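Class I phosphodiesterase PDEB1 (PDB 2R8Q) is a class I phosphodiesterase of Leishmania major, with an all-helical, metal-containing catalytic domain that binds 3-isobutyl-1-methylxanthine. Local coordinates at residues V97-F102 with A269-E274. Residues are numbered along the deposited sequence; the frame is centred on the assembly and turned at random.
With IBM (3-isobutyl-1-methylxanthine), chain E.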
loop_
_atom_site.group_PDB
_atom_site.type_symbol
_atom_site.label_atom_id
_atom_site.label_comp_id
_atom_site.label_asym_id
_atom_site.label_seq_id
_atom_site.Cartn_x
_atom_site.Cartn_y
_atom_site.Cartn_z
ATOM N N VAL A 97 19.472 -2.885 7.675
ATOM C CA VAL A 97 19.223 -2.484 9.058
ATOM C C VAL A 97 19.806 -3.588 9.940
ATOM O O VAL A 97 20.013 -4.708 9.477
ATOM C CB VAL A 97 17.716 -2.313 9.335
ATOM C CG1 VAL A 97 17.186 -1.116 8.557
ATOM C CG2 VAL A 97 16.960 -3.571 8.937
ATOM N N PRO A 98 20.075 -3.290 11.223
ATOM C CA PRO A 98 20.651 -4.274 12.147
ATOM C C PRO A 98 19.902 -5.580 12.367
ATOM O O PRO A 98 20.523 -6.644 12.451
ATOM C CB PRO A 98 20.792 -3.488 13.453
ATOM C CG PRO A 98 20.952 -2.067 12.984
ATOM C CD PRO A 98 19.917 -1.984 11.886
ATOM N N TYR A 99 18.578 -5.506 12.464
ATOM C CA TYR A 99 17.793 -6.699 12.726
ATOM C C TYR A 99 16.805 -7.115 11.646
ATOM O O TYR A 99 16.817 -8.266 11.211
ATOM C CB TYR A 99 17.038 -6.538 14.049
ATOM C CG TYR A 99 16.247 -7.762 14.452
ATOM C CD1 TYR A 99 16.885 -8.891 14.962
ATOM C CD2 TYR A 99 14.864 -7.796 14.304
ATOM C CE1 TYR A 99 16.160 -10.024 15.320
ATOM C CE2 TYR A 99 14.133 -8.919 14.652
ATOM C CZ TYR A 99 14.782 -10.029 15.162
ATOM O OH TYR A 99 14.051 -11.135 15.525
ATOM N N HIS A 100 15.952 -6.193 11.210
ATOM C CA HIS A 100 14.951 -6.535 10.207
ATOM C C HIS A 100 15.478 -6.572 8.787
ATOM O O HIS A 100 14.932 -5.941 7.878
ATOM C CB HIS A 100 13.747 -5.597 10.312
ATOM C CG HIS A 100 12.877 -5.877 11.499
ATOM N ND1 HIS A 100 12.948 -5.150 12.667
ATOM C CD2 HIS A 100 11.946 -6.839 11.711
ATOM C CE1 HIS A 100 12.100 -5.652 13.549
ATOM N NE2 HIS A 100 11.481 -6.678 12.994
ATOM N N ASN A 101 16.547 -7.341 8.614
ATOM C CA ASN A 101 17.180 -7.522 7.318
ATOM C C ASN A 101 16.835 -8.919 6.799
ATOM O O ASN A 101 16.085 -9.660 7.436
ATOM C CB ASN A 101 18.694 -7.344 7.455
ATOM C CG ASN A 101 19.277 -8.186 8.571
ATOM O OD1 ASN A 101 19.073 -9.397 8.611
ATOM N ND2 ASN A 101 20.010 -7.551 9.483
ATOM N N PHE A 102 17.382 -9.282 5.642
ATOM C CA PHE A 102 17.090 -10.577 5.042
ATOM C C PHE A 102 17.365 -11.762 5.975
ATOM O O PHE A 102 16.636 -12.750 5.953
ATOM C CB PHE A 102 17.885 -10.723 3.737
ATOM C CG PHE A 102 17.566 -11.967 2.950
ATOM C CD1 PHE A 102 16.269 -12.223 2.505
ATOM C CD2 PHE A 102 18.578 -12.867 2.620
ATOM C CE1 PHE A 102 15.982 -13.353 1.740
ATOM C CE2 PHE A 102 18.305 -14.005 1.855
ATOM C CZ PHE A 102 17.008 -14.249 1.413
ATOM N N ALA A 269 19.851 -10.870 20.145
ATOM C CA ALA A 269 19.532 -9.776 21.062
ATOM C C ALA A 269 20.393 -8.544 20.800
ATOM O O ALA A 269 19.927 -7.409 20.943
ATOM C CB ALA A 269 19.693 -10.238 22.511
ATOM N N MET A 270 21.649 -8.761 20.423
ATOM C CA MET A 270 22.547 -7.646 20.133
ATOM C C MET A 270 22.049 -6.905 18.896
ATOM O O MET A 270 22.089 -5.678 18.841
ATOM C CB MET A 270 23.974 -8.151 19.896
ATOM C CG MET A 270 24.623 -8.761 21.122
ATOM S SD MET A 270 26.270 -9.406 20.742
ATOM C CE MET A 270 26.729 -10.123 22.314
ATOM N N ALA A 271 21.574 -7.658 17.903
ATOM C CA ALA A 271 21.069 -7.060 16.674
ATOM C C ALA A 271 19.789 -6.263 16.937
ATOM O O ALA A 271 19.641 -5.145 16.445
ATOM C CB ALA A 271 20.813 -8.143 15.629
ATOM N N VAL A 272 18.865 -6.843 17.700
ATOM C CA VAL A 272 17.619 -6.152 18.030
ATOM C C VAL A 272 17.946 -4.864 18.779
ATOM O O VAL A 272 17.423 -3.794 18.461
ATOM C CB VAL A 272 16.699 -7.008 18.936
ATOM C CG1 VAL A 272 15.494 -6.183 19.379
ATOM C CG2 VAL A 272 16.235 -8.243 18.194
ATOM N N THR A 273 18.825 -4.975 19.768
ATOM C CA THR A 273 19.213 -3.826 20.572
ATOM C C THR A 273 19.773 -2.684 19.736
ATOM O O THR A 273 19.382 -1.530 19.917
ATOM C CB THR A 273 20.244 -4.231 21.642
ATOM O OG1 THR A 273 19.647 -5.181 22.531
ATOM C CG2 THR A 273 20.699 -3.010 22.442
ATOM N N GLU A 274 20.684 -2.996 18.820
ATOM C CA GLU A 274 21.266 -1.958 17.981
ATOM C C GLU A 274 20.225 -1.307 17.079
ATOM O O GLU A 274 20.285 -0.103 16.837
ATOM C CB GLU A 274 22.409 -2.520 17.134
ATOM C CG GLU A 274 23.071 -1.495 16.204
ATOM C CD GLU A 274 23.534 -0.225 16.919
ATOM O OE1 GLU A 274 23.899 -0.295 18.111
ATOM O OE2 GLU A 274 23.546 0.845 16.276
HETATM N N9 IBM E . 10.985 -6.717 21.411
HETATM C C8 IBM E . 11.496 -6.206 22.579
HETATM N N7 IBM E . 12.572 -6.823 22.999
HETATM C C5 IBM E . 12.783 -7.806 22.042
HETATM C C4 IBM E . 11.817 -7.754 21.061
HETATM N N3 IBM E . 11.705 -8.552 19.976
HETATM C C2 IBM E . 12.673 -9.510 19.872
HETATM N N1 IBM E . 13.693 -9.637 20.822
HETATM C C6 IBM E . 13.749 -8.789 21.901
HETATM O O6 IBM E . 14.641 -8.896 22.729
HETATM O O2 IBM E . 12.646 -10.283 18.920
HETATM C C10 IBM E . 14.702 -10.675 20.665
HETATM C C11 IBM E . 10.642 -8.395 18.998
HETATM C C12 IBM E . 10.809 -7.051 18.283
HETATM C C13 IBM E . 11.677 -7.200 17.042
HETATM C C14 IBM E . 9.453 -6.456 17.930
#
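Val272 CG2 sits over one face of the Tyr99 ring, 3.5 Å from its centroid and 21° off the normal, a CH-pi contact displaced toward the CD1–CE1 rim. The branching of Val272 gives its two methyls different tasks: CG2, anti to the carbonyl carbon, meets the tyrosine, while CG1, anti to the backbone N (chi1 173°), packs 4.0 Å from C6 of 3-isobutyl-1-methylxanthine. Val272, Tyr99 and His100 all belong to the pocket of this ligand, so the valine links two parts of one wall. Near the plane of the same ring, Ala271 CB approaches CD1 at the edge and lies 3.5 Å from Pro98 O. Farther along, Pro98 CG rests 3.9 Å from Glu274 CG; the glutamate's carboxylate turns to Arg278 and Arg296 in salt bridges.

Bonds beyond the contact probably help fix the tyrosine: its OH is hydrogen-bonded to Asn257 and its backbone N to Glu275, which also holds His100 ND1. Within the loop, Asn101 ND2 donates to Val97 O at 2.8 Å, nearly straight at 166°, while Asn101 N-caps helix 102-118, its OD1 bonding weakly to Tyr103 N. The contact docks this loop, which follows helix 80-92, against helix 262-285, whose Ala269 and Thr273 pack on helix 302-324.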